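Local coordinates for protein 16S rRNA aminocarboxypropyltransferase (Vulcanisaeta distributa, PDB 5APG) that probably transfers the 3-amino-3-carboxypropyl group of S-adenosyl-L-methionine to an N1-methylpseudouridine of 16S rRNA, completing the hypermodified m1acp3-pseudouridine, at residues R4-R9 with A29-I35; P39-L45 with R64-I69; P47-L53 with R90-P94; L95-N100 with Y108-E114. All coordinates share one frame. Residue numbers count along the deposited sequence, not the author numbering.

Interaction 1 of 4, residues R4-R9 with A29-I35; sequences RVFIYR and AQLVDSI
Strand 5-9 and the short strand 30-32 run parallel, their axes 4.7 Å apart at closest and inclined by 46°. The register pairs F6 with Q30 and I7 with L31 (CA-CA 5.2 and 4.9 Å). Three hydrogen bonds hold it: Q30 N to V5 O (3.1 Å), I7 N to Q30 O (3.0 Å) and V32 N to I7 O (3.0 Å). Beyond them a water bridges R9 N and V32 O, 2.8 Å from each. On one face the F6 ring (chi1 m) meets Q30 CG through CD2 at 3.7 Å, and Y8 CB lies 3.9 Å from V32 CG2. The Y8 side chain (chi1 t) reaches residues 33-35, where CD2 touches I35 CG1 at 3.6 Å. On the other face I7 CG2 packs on L31 CD2 at 4.0 Å; here helix 19-25 covers I7 and L31. With that helix the pair forms a beta-alpha-beta unit, strand 30-32 being an outermost strand of the parallel SPOUT-fold sheet.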
# COMPACT_ATOMS: atom_id res chain seq x y z
N ARG A 4 1.02 3.35 14.23
CA ARG A 4 2.22 4.08 13.84
C ARG A 4 2.68 3.64 12.46
O ARG A 4 2.87 2.45 12.21
CB ARG A 4 3.33 3.87 14.87
CG ARG A 4 2.99 4.43 16.25
CD ARG A 4 3.12 5.95 16.25
NE ARG A 4 4.51 6.37 16.10
CZ ARG A 4 5.37 6.46 17.11
NH1 ARG A 4 4.99 6.16 18.34
NH2 ARG A 4 6.62 6.84 16.88
N VAL A 5 2.84 4.61 11.56
CA VAL A 5 3.28 4.32 10.19
C VAL A 5 4.70 4.85 9.97
O VAL A 5 5.00 6.00 10.30
CB VAL A 5 2.32 4.94 9.15
CG1 VAL A 5 2.77 4.59 7.74
CG2 VAL A 5 0.89 4.48 9.40
N PHE A 6 5.56 4.00 9.43
CA PHE A 6 6.95 4.36 9.19
C PHE A 6 7.29 4.19 7.72
O PHE A 6 6.96 3.17 7.11
CB PHE A 6 7.89 3.51 10.05
CG PHE A 6 7.65 3.63 11.52
CD1 PHE A 6 6.71 2.83 12.15
CD2 PHE A 6 8.36 4.55 12.28
CE1 PHE A 6 6.48 2.94 13.51
CE2 PHE A 6 8.14 4.66 13.64
CZ PHE A 6 7.20 3.86 14.26
N ILE A 7 7.95 5.19 7.14
CA ILE A 7 8.28 5.18 5.72
C ILE A 7 9.76 5.42 5.48
O ILE A 7 10.33 6.39 5.97
CB ILE A 7 7.47 6.24 4.94
CG1 ILE A 7 5.97 5.99 5.08
CG2 ILE A 7 7.88 6.25 3.47
CD1 ILE A 7 5.11 7.10 4.46
N TYR A 8 10.39 4.52 4.73
CA TYR A 8 11.70 4.81 4.18
C TYR A 8 11.51 5.29 2.75
O TYR A 8 10.91 4.60 1.93
CB TYR A 8 12.63 3.60 4.21
CG TYR A 8 13.90 3.86 3.43
CD1 TYR A 8 14.85 4.76 3.91
CD2 TYR A 8 14.14 3.24 2.22
CE1 TYR A 8 16.01 5.02 3.20
CE2 TYR A 8 15.30 3.49 1.50
CZ TYR A 8 16.23 4.38 2.00
OH TYR A 8 17.38 4.64 1.29
N ARG A 9 12.00 6.49 2.48
CA ARG A 9 11.82 7.08 1.16
C ARG A 9 13.13 7.13 0.38
O ARG A 9 14.13 7.66 0.86
CB ARG A 9 11.23 8.49 1.29
CG ARG A 9 11.09 9.21 -0.03
CD ARG A 9 10.30 10.50 0.13
NE ARG A 9 10.80 11.56 -0.75
CZ ARG A 9 10.55 11.63 -2.05
NH1 ARG A 9 9.80 10.71 -2.64
NH2 ARG A 9 11.05 12.63 -2.77
N ALA A 29 2.52 9.80 9.27
CA ALA A 29 3.63 8.86 9.23
C ALA A 29 4.92 9.60 9.51
O ALA A 29 4.97 10.83 9.46
CB ALA A 29 3.70 8.17 7.87
N GLN A 30 5.98 8.85 9.81
CA GLN A 30 7.27 9.47 10.01
C GLN A 30 8.32 8.83 9.10
O GLN A 30 8.29 7.62 8.86
CB GLN A 30 7.69 9.39 11.49
CG GLN A 30 8.56 8.21 11.87
CD GLN A 30 9.10 8.33 13.29
OE1 GLN A 30 8.49 8.97 14.14
NE2 GLN A 30 10.25 7.72 13.54
N LEU A 31 9.21 9.65 8.56
CA LEU A 31 10.31 9.15 7.75
C LEU A 31 11.40 8.56 8.64
O LEU A 31 11.65 9.06 9.74
CB LEU A 31 10.91 10.26 6.88
CG LEU A 31 10.12 10.75 5.67
CD1 LEU A 31 10.94 11.76 4.89
CD2 LEU A 31 9.73 9.58 4.78
N VAL A 32 12.03 7.50 8.15
CA VAL A 32 13.20 6.93 8.81
C VAL A 32 14.38 7.03 7.85
O VAL A 32 14.18 7.19 6.65
CB VAL A 32 12.97 5.47 9.24
CG1 VAL A 32 11.74 5.38 10.13
CG2 VAL A 32 12.81 4.57 8.02
N ASP A 33 15.60 6.95 8.37
CA ASP A 33 16.77 7.26 7.55
C ASP A 33 17.30 6.05 6.78
O ASP A 33 18.18 6.19 5.93
CB ASP A 33 17.88 7.87 8.41
CG ASP A 33 18.28 6.98 9.58
OD1 ASP A 33 17.99 5.77 9.57
OD2 ASP A 33 18.91 7.52 10.52
N SER A 34 16.75 4.88 7.07
CA SER A 34 17.19 3.66 6.40
C SER A 34 16.15 2.55 6.52
O SER A 34 15.24 2.63 7.35
CB SER A 34 18.52 3.17 6.98
OG SER A 34 18.34 2.71 8.30
N ILE A 35 16.28 1.51 5.70
CA ILE A 35 15.39 0.36 5.79
C ILE A 35 15.61 -0.34 7.13
O ILE A 35 14.67 -0.85 7.74
CB ILE A 35 15.62 -0.62 4.62
CG1 ILE A 35 15.02 -0.04 3.34
CG2 ILE A 35 14.99 -1.97 4.90
CD1 ILE A 35 15.39 -0.80 2.08
O HOH W 1 13.19 8.34 4.24

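Interaction 2 of 4, residues P39-L45 with R64-I69; sequences PSGSIIL and RGLSLI. With EEM ([(3S)-3-amino-4-hydroxy-4-oxo-butyl]-[[(2S,3S,4R,5R)-5-(6-aminopurin-9-yl)-3,4-dihydroxy-oxolan-2-yl]methyl]-methyl-selanium), chain D.
A serine pair buried beside a type II turn marks this contact: S67 OG (chi1 m) donates to S42 OG at 2.8 Å, and S42 OG (chi1 p) donates to P39 O at 2.6 Å, bracing the P39-S42 turn. The segments belong to the beta-alpha-beta unit of strand 43-45, helix 58-63 and strand 66-70 in the parallel sheet. Strand axes approach to 4.6 Å at 29°, with I43 opposite L66 and I44 opposite S67 (CA-CA 5.0 and 4.5 Å). The backbone bonds are I43 N to G65 O (3.3 Å), S67 N to I43 O (2.7 Å) and L45 N to S67 O (3.1 Å). R64 NH1 bonds G41 O at 2.9 Å. L45 CD1 meets L68 CD2 at 3.6 Å, under helix 112-122. The C-terminal ends reach EEM, the selenium analogue of S-adenosyl-L-methionine: one water joins L45 O (2.6 Å), I69 N (2.8 Å) and EEM O2' (2.7 Å), while EEM O3' donates to I69 O at 2.7 Å.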
# COMPACT_ATOMS: atom_id res chain seq x y z
N PRO A 39 10.72 -0.46 11.79
CA PRO A 39 10.55 -1.36 12.95
C PRO A 39 10.50 -2.84 12.58
O PRO A 39 9.70 -3.25 11.74
CB PRO A 39 9.21 -0.91 13.55
CG PRO A 39 8.50 -0.19 12.45
CD PRO A 39 9.59 0.47 11.65
N SER A 40 11.35 -3.65 13.21
CA SER A 40 11.33 -5.09 13.00
C SER A 40 10.02 -5.69 13.50
O SER A 40 9.48 -5.26 14.52
CB SER A 40 12.51 -5.76 13.71
OG SER A 40 13.73 -5.47 13.06
N GLY A 41 9.50 -6.68 12.78
CA GLY A 41 8.29 -7.35 13.21
C GLY A 41 7.03 -6.58 12.86
O GLY A 41 5.93 -6.99 13.22
N SER A 42 7.20 -5.45 12.18
CA SER A 42 6.05 -4.69 11.70
C SER A 42 5.50 -5.32 10.43
O SER A 42 6.18 -6.11 9.78
CB SER A 42 6.43 -3.23 11.44
OG SER A 42 7.45 -3.13 10.45
N ILE A 43 4.26 -4.98 10.10
CA ILE A 43 3.76 -5.21 8.75
C ILE A 43 4.50 -4.30 7.79
O ILE A 43 4.57 -3.09 8.02
CB ILE A 43 2.24 -4.92 8.63
CG1 ILE A 43 1.43 -5.77 9.61
CG2 ILE A 43 1.76 -5.13 7.20
CD1 ILE A 43 1.46 -7.26 9.28
N ILE A 44 5.07 -4.85 6.72
CA ILE A 44 5.56 -4.00 5.66
C ILE A 44 4.76 -4.25 4.39
O ILE A 44 4.56 -5.40 3.97
CB ILE A 44 7.09 -4.17 5.38
CG1 ILE A 44 7.61 -3.00 4.53
CG2 ILE A 44 7.42 -5.51 4.70
CD1 ILE A 44 9.12 -2.97 4.36
N LEU A 45 4.24 -3.18 3.81
CA LEU A 45 3.58 -3.30 2.53
C LEU A 45 4.64 -3.63 1.50
O LEU A 45 5.74 -3.06 1.52
CB LEU A 45 2.82 -2.02 2.17
CG LEU A 45 1.66 -1.66 3.10
CD1 LEU A 45 0.87 -0.49 2.52
CD2 LEU A 45 0.75 -2.85 3.35
N ARG A 64 3.44 -3.46 16.59
CA ARG A 64 4.76 -3.25 16.00
C ARG A 64 4.78 -2.07 15.04
O ARG A 64 5.81 -1.42 14.86
CB ARG A 64 5.26 -4.51 15.28
CG ARG A 64 5.69 -5.68 16.18
CD ARG A 64 4.57 -6.69 16.34
NE ARG A 64 4.97 -7.88 17.08
CZ ARG A 64 5.50 -8.97 16.53
NH1 ARG A 64 5.72 -9.02 15.22
NH2 ARG A 64 5.82 -10.01 17.29
N GLY A 65 3.64 -1.79 14.40
CA GLY A 65 3.55 -0.68 13.47
C GLY A 65 3.37 -1.11 12.03
O GLY A 65 3.31 -2.31 11.73
N LEU A 66 3.28 -0.13 11.13
CA LEU A 66 3.13 -0.38 9.70
C LEU A 66 4.25 0.31 8.93
O LEU A 66 4.43 1.53 9.05
CB LEU A 66 1.76 0.12 9.20
CG LEU A 66 1.47 -0.04 7.70
CD1 LEU A 66 1.33 -1.50 7.32
CD2 LEU A 66 0.21 0.74 7.30
N SER A 67 5.00 -0.45 8.15
CA SER A 67 6.15 0.08 7.42
C SER A 67 5.90 0.11 5.92
O SER A 67 5.15 -0.71 5.39
CB SER A 67 7.40 -0.75 7.72
OG SER A 67 7.73 -0.70 9.10
N LEU A 68 6.52 1.06 5.24
CA LEU A 68 6.49 1.13 3.78
C LEU A 68 7.80 1.66 3.23
O LEU A 68 8.48 2.45 3.89
CB LEU A 68 5.34 2.01 3.27
CG LEU A 68 3.87 1.68 3.48
CD1 LEU A 68 3.38 2.12 4.86
CD2 LEU A 68 3.05 2.33 2.38
N ILE A 69 8.13 1.25 2.02
CA ILE A 69 9.21 1.87 1.27
C ILE A 69 8.59 2.72 0.17
O ILE A 69 7.81 2.22 -0.64
CB ILE A 69 10.17 0.83 0.67
CG1 ILE A 69 10.90 0.07 1.79
CG2 ILE A 69 11.19 1.52 -0.24
CD1 ILE A 69 11.62 -1.19 1.30
C2 EEM D . 1.41 -3.30 -1.55
N3 EEM D . 1.91 -2.12 -1.40
C4 EEM D . 1.62 -1.16 -2.27
C1' EEM D . 2.80 0.91 -1.43
C2' EEM D . 4.23 0.32 -1.54
C3' EEM D . 4.80 1.12 -2.51
C4' EEM D . 4.33 2.38 -2.42
C5' EEM D . 4.09 3.06 -3.71
O EEM D . 2.71 8.05 -4.01
C EEM D . 3.56 8.41 -4.78
OXT EEM D . 3.98 9.55 -4.74
CA EEM D . 4.16 7.44 -5.77
N EEM D . 5.00 8.18 -6.67
CB EEM D . 4.96 6.43 -4.95
CG EEM D . 5.35 5.18 -5.71
SE EEM D . 5.77 3.71 -4.45
CE EEM D . 6.51 2.20 -5.41
O4' EEM D . 2.85 2.11 -1.84
O3' EEM D . 6.28 0.99 -2.56
O2' EEM D . 4.79 0.65 -0.27
N9 EEM D . 1.97 0.13 -2.40
C8 EEM D . 1.36 0.57 -3.48
N7 EEM D . 0.65 -0.37 -4.05
C5 EEM D . 0.78 -1.49 -3.32
N1 EEM D . 0.60 -3.67 -2.53
C6 EEM D . 0.26 -2.81 -3.44
N6 EEM D . -0.58 -3.17 -4.51
O HOH W 2 6.77 -0.84 0.67

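Interaction 3 of 4, residues P47-L53 with R90-P94; sequences PTVKTPL and RRRLP. With EEM ([(3S)-3-amino-4-hydroxy-4-oxo-butyl]-[[(2S,3S,4R,5R)-5-(6-aminopurin-9-yl)-3,4-dihydroxy-oxolan-2-yl]methyl]-methyl-selanium), chain D.
The adenine end of the S-adenosyl-L-methionine pocket is built here, where the loop 47-53 lies along the end of strand 89-91 and the residues that follow it. L93 N donates to N1 of the selenium analogue EEM at 3.0 Å, and P47 N lies 3.6 Å from EEM C2. A single backbone bridge couples P52 to R92 (CA-CA 4.7 Å): R92 N donates to T51 O at 2.8 Å, and L53 N to R92 O at 2.8 Å. R92 (chi1 p, chi2 and chi3 t) stretches across the loop. Its NE makes a weak bond of 3.1 Å to K50 O, its NH1 donates to L93 O at 3.1 Å, and P52 CB sits over one guanidinium face; E161 forms a salt bridge with NH1. The R90 guanidinium turns a face to V49 CG1, which is 3.6 Å from R90 NE, and is salt-bridged to D46. The R91 side chain folds back so that NH1 reaches R90 O at 2.8 Å, with T51 CG2 over its guanidinium face. Waters bridge K50 O to R92 NH2, T51 OG1 to R90 O and P52 O to R91 NE. L53 CD2 meets L93 CD2 at 4.1 Å, and both leucines pack on helix 112-122, while R92 rests on helix 170-182 and P47 touches helix 73-83.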
# COMPACT_ATOMS: atom_id res chain seq x y z
N PRO A 47 4.48 -4.84 -2.65
CA PRO A 47 3.72 -5.25 -3.83
C PRO A 47 4.32 -6.45 -4.56
O PRO A 47 3.65 -6.99 -5.44
CB PRO A 47 3.75 -4.00 -4.71
CG PRO A 47 5.05 -3.35 -4.37
CD PRO A 47 5.22 -3.58 -2.88
N THR A 48 5.52 -6.87 -4.19
CA THR A 48 6.19 -7.97 -4.89
C THR A 48 5.92 -9.35 -4.30
O THR A 48 6.26 -10.36 -4.91
CB THR A 48 7.73 -7.79 -4.92
OG1 THR A 48 8.27 -7.97 -3.60
CG2 THR A 48 8.10 -6.40 -5.44
N VAL A 49 5.33 -9.41 -3.11
CA VAL A 49 4.99 -10.70 -2.51
C VAL A 49 3.56 -11.08 -2.88
O VAL A 49 2.81 -10.25 -3.40
CB VAL A 49 5.15 -10.70 -0.97
CG1 VAL A 49 6.59 -10.33 -0.59
CG2 VAL A 49 4.15 -9.75 -0.31
N LYS A 50 3.18 -12.32 -2.62
CA LYS A 50 1.87 -12.82 -3.04
C LYS A 50 0.87 -12.90 -1.88
O LYS A 50 -0.31 -13.18 -2.10
CB LYS A 50 2.02 -14.20 -3.69
CG LYS A 50 2.91 -14.21 -4.91
CD LYS A 50 2.39 -13.23 -5.96
CE LYS A 50 3.35 -13.12 -7.14
NZ LYS A 50 4.47 -12.17 -6.86
N THR A 51 1.35 -12.67 -0.67
CA THR A 51 0.52 -12.80 0.53
C THR A 51 -0.25 -11.52 0.81
O THR A 51 0.34 -10.50 1.17
CB THR A 51 1.37 -13.16 1.77
OG1 THR A 51 2.33 -14.17 1.42
CG2 THR A 51 0.49 -13.65 2.90
N PRO A 52 -1.58 -11.55 0.64
CA PRO A 52 -2.37 -10.33 0.83
C PRO A 52 -2.62 -9.98 2.29
O PRO A 52 -2.79 -10.86 3.14
CB PRO A 52 -3.69 -10.65 0.12
CG PRO A 52 -3.82 -12.13 0.26
CD PRO A 52 -2.42 -12.70 0.24
N LEU A 53 -2.63 -8.68 2.56
CA LEU A 53 -3.01 -8.14 3.86
C LEU A 53 -4.44 -8.55 4.20
O LEU A 53 -5.31 -8.53 3.34
CB LEU A 53 -2.89 -6.62 3.85
CG LEU A 53 -2.98 -5.89 5.19
CD1 LEU A 53 -1.65 -5.99 5.94
CD2 LEU A 53 -3.39 -4.43 4.98
N ARG A 90 5.72 -9.39 5.54
CA ARG A 90 5.55 -8.81 4.21
C ARG A 90 4.18 -9.15 3.63
O ARG A 90 3.82 -10.32 3.52
CB ARG A 90 6.66 -9.30 3.27
CG ARG A 90 8.07 -8.98 3.76
CD ARG A 90 9.13 -9.71 2.94
NE ARG A 90 9.22 -9.20 1.58
CZ ARG A 90 10.11 -9.62 0.68
NH1 ARG A 90 10.98 -10.57 1.01
NH2 ARG A 90 10.14 -9.10 -0.54
N ARG A 91 3.43 -8.12 3.26
CA ARG A 91 2.09 -8.30 2.72
C ARG A 91 1.83 -7.39 1.52
O ARG A 91 2.12 -6.19 1.57
CB ARG A 91 1.03 -8.03 3.80
CG ARG A 91 1.05 -9.00 4.98
CD ARG A 91 0.68 -10.43 4.54
NE ARG A 91 0.59 -11.35 5.67
CZ ARG A 91 1.61 -12.08 6.13
NH1 ARG A 91 2.81 -12.01 5.56
NH2 ARG A 91 1.42 -12.89 7.17
N ARG A 92 1.28 -7.95 0.45
CA ARG A 92 0.78 -7.11 -0.64
C ARG A 92 -0.61 -6.65 -0.25
O ARG A 92 -1.23 -7.22 0.65
CB ARG A 92 0.75 -7.85 -1.98
CG ARG A 92 -0.24 -9.02 -2.05
CD ARG A 92 -0.40 -9.49 -3.50
NE ARG A 92 -1.29 -10.64 -3.66
CZ ARG A 92 -2.61 -10.56 -3.81
NH1 ARG A 92 -3.22 -9.38 -3.80
NH2 ARG A 92 -3.33 -11.67 -3.96
N LEU A 93 -1.10 -5.62 -0.92
CA LEU A 93 -2.49 -5.26 -0.75
C LEU A 93 -3.34 -6.14 -1.65
O LEU A 93 -2.90 -6.53 -2.72
CB LEU A 93 -2.73 -3.78 -1.08
CG LEU A 93 -2.17 -2.79 -0.06
CD1 LEU A 93 -2.23 -1.40 -0.65
CD2 LEU A 93 -2.96 -2.87 1.25
N PRO A 94 -4.56 -6.47 -1.19
CA PRO A 94 -5.52 -7.10 -2.10
C PRO A 94 -5.81 -6.16 -3.26
O PRO A 94 -5.59 -4.95 -3.14
CB PRO A 94 -6.75 -7.33 -1.22
CG PRO A 94 -6.57 -6.45 -0.05
CD PRO A 94 -5.09 -6.32 0.17
C2 EEM D . 1.41 -3.30 -1.55
N3 EEM D . 1.91 -2.12 -1.40
C4 EEM D . 1.62 -1.16 -2.27
C1' EEM D . 2.80 0.91 -1.43
C2' EEM D . 4.23 0.32 -1.54
C3' EEM D . 4.80 1.12 -2.51
C4' EEM D . 4.33 2.38 -2.42
C5' EEM D . 4.09 3.06 -3.71
O EEM D . 2.71 8.05 -4.01
C EEM D . 3.56 8.41 -4.78
OXT EEM D . 3.98 9.55 -4.74
CA EEM D . 4.16 7.44 -5.77
N EEM D . 5.00 8.18 -6.67
CB EEM D . 4.96 6.43 -4.95
CG EEM D . 5.35 5.18 -5.71
SE EEM D . 5.77 3.71 -4.45
CE EEM D . 6.51 2.20 -5.41
O4' EEM D . 2.85 2.11 -1.84
O3' EEM D . 6.28 0.99 -2.56
O2' EEM D . 4.79 0.65 -0.27
N9 EEM D . 1.97 0.13 -2.40
C8 EEM D . 1.36 0.57 -3.48
N7 EEM D . 0.65 -0.37 -4.05
C5 EEM D . 0.78 -1.49 -3.32
N1 EEM D . 0.60 -3.67 -2.53
C6 EEM D . 0.26 -2.81 -3.44
N6 EEM D . -0.58 -3.17 -4.51
O HOH W 3 -1.23 -13.59 -4.85
O HOH W 4 4.68 -12.57 1.98
O HOH W 5 -2.45 -11.40 5.88

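Interaction 4 of 4, residues L95-N100 with Y108-E114; sequences LLIAAN and YILSTIE. With EEM ([(3S)-3-amino-4-hydroxy-4-oxo-butyl]-[[(2S,3S,4R,5R)-5-(6-aminopurin-9-yl)-3,4-dihydroxy-oxolan-2-yl]methyl]-methyl-selanium), chain D.
From L95 to N100 the chain is an extended loop that turns at A99 (psi -7°) and passes beside the segment 108-114, which leads into helix 112-122. L95 CD1 packs on Y108 CB at 3.7 Å. L96 O accepts from Y108 N at 2.7 Å, a nearly linear bond, and L96 CB lies 4.3 Å from L110 CD1. A98 CB touches L110 CD2 at 4.0 Å. A99 N then donates to E114 OE2 at 2.6 Å, with N100 N adding a weak bond of 3.1 Å to that same E114 OE2. N100 (chi1 p) sends ND2 to E114 OE1 at 2.8 Å, and a water links N100 ND2 (2.9 Å) to I109 O (2.7 Å). E114 (chi1 m, chi2 t) and S111 (chi1 p) form a capping box: E114 N donates to S111 OG at 3.2 Å and S111 N to E114 OE1 at 3.0 Å, while S111 OG also donates to E114 OE1 at 2.7 Å. Within the capped first turn, T112 N donates to EEM O at 2.9 Å; Y108 O accepts from EEM N6 at 2.9 Å. The buried E114 carboxylate is thus satisfied by several donors without a basic side chain across the contact, consistent with a firmly held helix start where the EEM carboxylate binds, while Y108, bonded to L96, meets the adenine.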
# COMPACT_ATOMS: atom_id res chain seq x y z
N LEU A 95 -6.31 -6.72 -4.35
CA LEU A 95 -6.44 -5.98 -5.60
C LEU A 95 -7.42 -4.82 -5.50
O LEU A 95 -8.60 -5.01 -5.17
CB LEU A 95 -6.87 -6.93 -6.72
CG LEU A 95 -6.85 -6.28 -8.11
CD1 LEU A 95 -5.42 -5.95 -8.52
CD2 LEU A 95 -7.51 -7.19 -9.12
N LEU A 96 -6.93 -3.62 -5.79
CA LEU A 96 -7.74 -2.41 -5.73
C LEU A 96 -7.48 -1.55 -6.95
O LEU A 96 -6.47 -1.71 -7.64
CB LEU A 96 -7.43 -1.63 -4.44
CG LEU A 96 -7.87 -2.32 -3.15
CD1 LEU A 96 -7.09 -1.79 -1.95
CD2 LEU A 96 -9.37 -2.14 -2.93
N ILE A 97 -8.40 -0.63 -7.22
CA ILE A 97 -8.31 0.24 -8.38
C ILE A 97 -7.80 1.61 -7.95
O ILE A 97 -8.32 2.20 -7.00
CB ILE A 97 -9.68 0.37 -9.06
CG1 ILE A 97 -10.23 -1.01 -9.43
CG2 ILE A 97 -9.59 1.26 -10.29
CD1 ILE A 97 -9.30 -1.83 -10.30
N ALA A 98 -6.78 2.12 -8.64
CA ALA A 98 -6.21 3.43 -8.31
C ALA A 98 -7.19 4.55 -8.62
O ALA A 98 -7.93 4.48 -9.61
CB ALA A 98 -4.89 3.64 -9.06
N ALA A 99 -7.19 5.58 -7.79
CA ALA A 99 -8.06 6.74 -7.99
C ALA A 99 -7.27 8.01 -8.27
O ALA A 99 -7.85 9.05 -8.57
CB ALA A 99 -8.95 6.94 -6.78
N ASN A 100 -5.94 7.95 -8.15
CA ASN A 100 -5.10 9.12 -8.39
C ASN A 100 -5.12 9.50 -9.87
O ASN A 100 -5.38 8.65 -10.72
CB ASN A 100 -3.67 8.86 -7.89
CG ASN A 100 -2.93 7.83 -8.72
OD1 ASN A 100 -2.53 8.10 -9.85
ND2 ASN A 100 -2.73 6.64 -8.16
N TYR A 108 -4.16 -2.36 -8.97
CA TYR A 108 -3.00 -2.78 -8.18
C TYR A 108 -1.94 -1.72 -7.94
O TYR A 108 -1.38 -1.64 -6.85
CB TYR A 108 -2.34 -4.01 -8.81
CG TYR A 108 -1.44 -4.76 -7.85
CD1 TYR A 108 -1.96 -5.35 -6.70
CD2 TYR A 108 -0.08 -4.88 -8.09
CE1 TYR A 108 -1.15 -6.04 -5.82
CE2 TYR A 108 0.74 -5.58 -7.21
CZ TYR A 108 0.20 -6.15 -6.08
OH TYR A 108 1.00 -6.84 -5.20
N ILE A 109 -1.63 -0.92 -8.96
CA ILE A 109 -0.54 0.04 -8.86
C ILE A 109 -1.01 1.32 -8.17
O ILE A 109 -1.48 2.25 -8.82
CB ILE A 109 0.05 0.37 -10.24
CG1 ILE A 109 0.45 -0.92 -10.97
CG2 ILE A 109 1.22 1.33 -10.12
CD1 ILE A 109 1.45 -1.77 -10.21
N LEU A 110 -0.87 1.37 -6.84
CA LEU A 110 -1.40 2.48 -6.06
C LEU A 110 -0.33 3.49 -5.66
O LEU A 110 0.85 3.15 -5.59
CB LEU A 110 -2.09 1.95 -4.80
CG LEU A 110 -3.11 0.83 -5.00
CD1 LEU A 110 -3.73 0.42 -3.66
CD2 LEU A 110 -4.19 1.24 -5.99
N SER A 111 -0.75 4.72 -5.39
CA SER A 111 0.14 5.69 -4.77
C SER A 111 0.41 5.27 -3.34
O SER A 111 -0.33 4.45 -2.77
CB SER A 111 -0.47 7.10 -4.81
OG SER A 111 -1.60 7.20 -3.94
N THR A 112 1.47 5.81 -2.75
CA THR A 112 1.81 5.47 -1.38
C THR A 112 0.65 5.82 -0.43
O THR A 112 0.32 5.04 0.46
CB THR A 112 3.10 6.18 -0.94
OG1 THR A 112 4.19 5.71 -1.75
CG2 THR A 112 3.41 5.88 0.53
N ILE A 113 0.01 6.96 -0.65
CA ILE A 113 -1.05 7.38 0.25
C ILE A 113 -2.29 6.49 0.10
O ILE A 113 -2.97 6.19 1.09
CB ILE A 113 -1.44 8.89 0.06
CG1 ILE A 113 -2.38 9.34 1.17
CG2 ILE A 113 -2.07 9.15 -1.31
CD1 ILE A 113 -2.52 10.86 1.30
N GLU A 114 -2.58 6.04 -1.12
CA GLU A 114 -3.71 5.13 -1.34
C GLU A 114 -3.43 3.79 -0.68
O GLU A 114 -4.33 3.15 -0.13
CB GLU A 114 -3.97 4.94 -2.84
CG GLU A 114 -4.68 6.12 -3.51
CD GLU A 114 -4.58 6.05 -5.03
OE1 GLU A 114 -3.45 6.01 -5.54
OE2 GLU A 114 -5.63 6.02 -5.70
C2 EEM D . 1.41 -3.30 -1.55
N3 EEM D . 1.91 -2.12 -1.40
C4 EEM D . 1.62 -1.16 -2.27
C1' EEM D . 2.80 0.91 -1.43
C2' EEM D . 4.23 0.32 -1.54
C3' EEM D . 4.80 1.12 -2.51
C4' EEM D . 4.33 2.38 -2.42
C5' EEM D . 4.09 3.06 -3.71
O EEM D . 2.71 8.05 -4.01
C EEM D . 3.56 8.41 -4.78
OXT EEM D . 3.98 9.55 -4.74
CA EEM D . 4.16 7.44 -5.77
N EEM D . 5.00 8.18 -6.67
CB EEM D . 4.96 6.43 -4.95
CG EEM D . 5.35 5.18 -5.71
SE EEM D . 5.77 3.71 -4.45
CE EEM D . 6.51 2.20 -5.41
O4' EEM D . 2.85 2.11 -1.84
O3' EEM D . 6.28 0.99 -2.56
O2' EEM D . 4.79 0.65 -0.27
N9 EEM D . 1.97 0.13 -2.40
C8 EEM D . 1.36 0.57 -3.48
N7 EEM D . 0.65 -0.37 -4.05
C5 EEM D . 0.78 -1.49 -3.32
N1 EEM D . 0.60 -3.67 -2.53
C6 EEM D . 0.26 -2.81 -3.44
N6 EEM D . -0.58 -3.17 -4.51
O HOH W 6 -0.61 4.82 -8.87

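From the N terminus, interaction 1 closes first, pairing strands 5-9 and 30-32 and closing the connection that holds helix 19-25. Interaction 2 follows in series and joins strands 43-45 and 66-70; the two contacts meet in the sheet where strand 5-9 pairs with strand 66-70 through F6 N and L66 O. Interaction 3 crosses interaction 2, because 47-53 falls between the segments of the latter while 90-94 comes after both; I44 O to R91 N links strands 43-45 and 89-91. Interaction 4 closes a short loop last, leading from strand 89-91 into helix 112-122, and touches interaction 3 where Y108 OH meets P47 O. Interactions 2, 3 and 4 converge on EEM, whereas interaction 1 forms the edge of the sheet at strand 30-32.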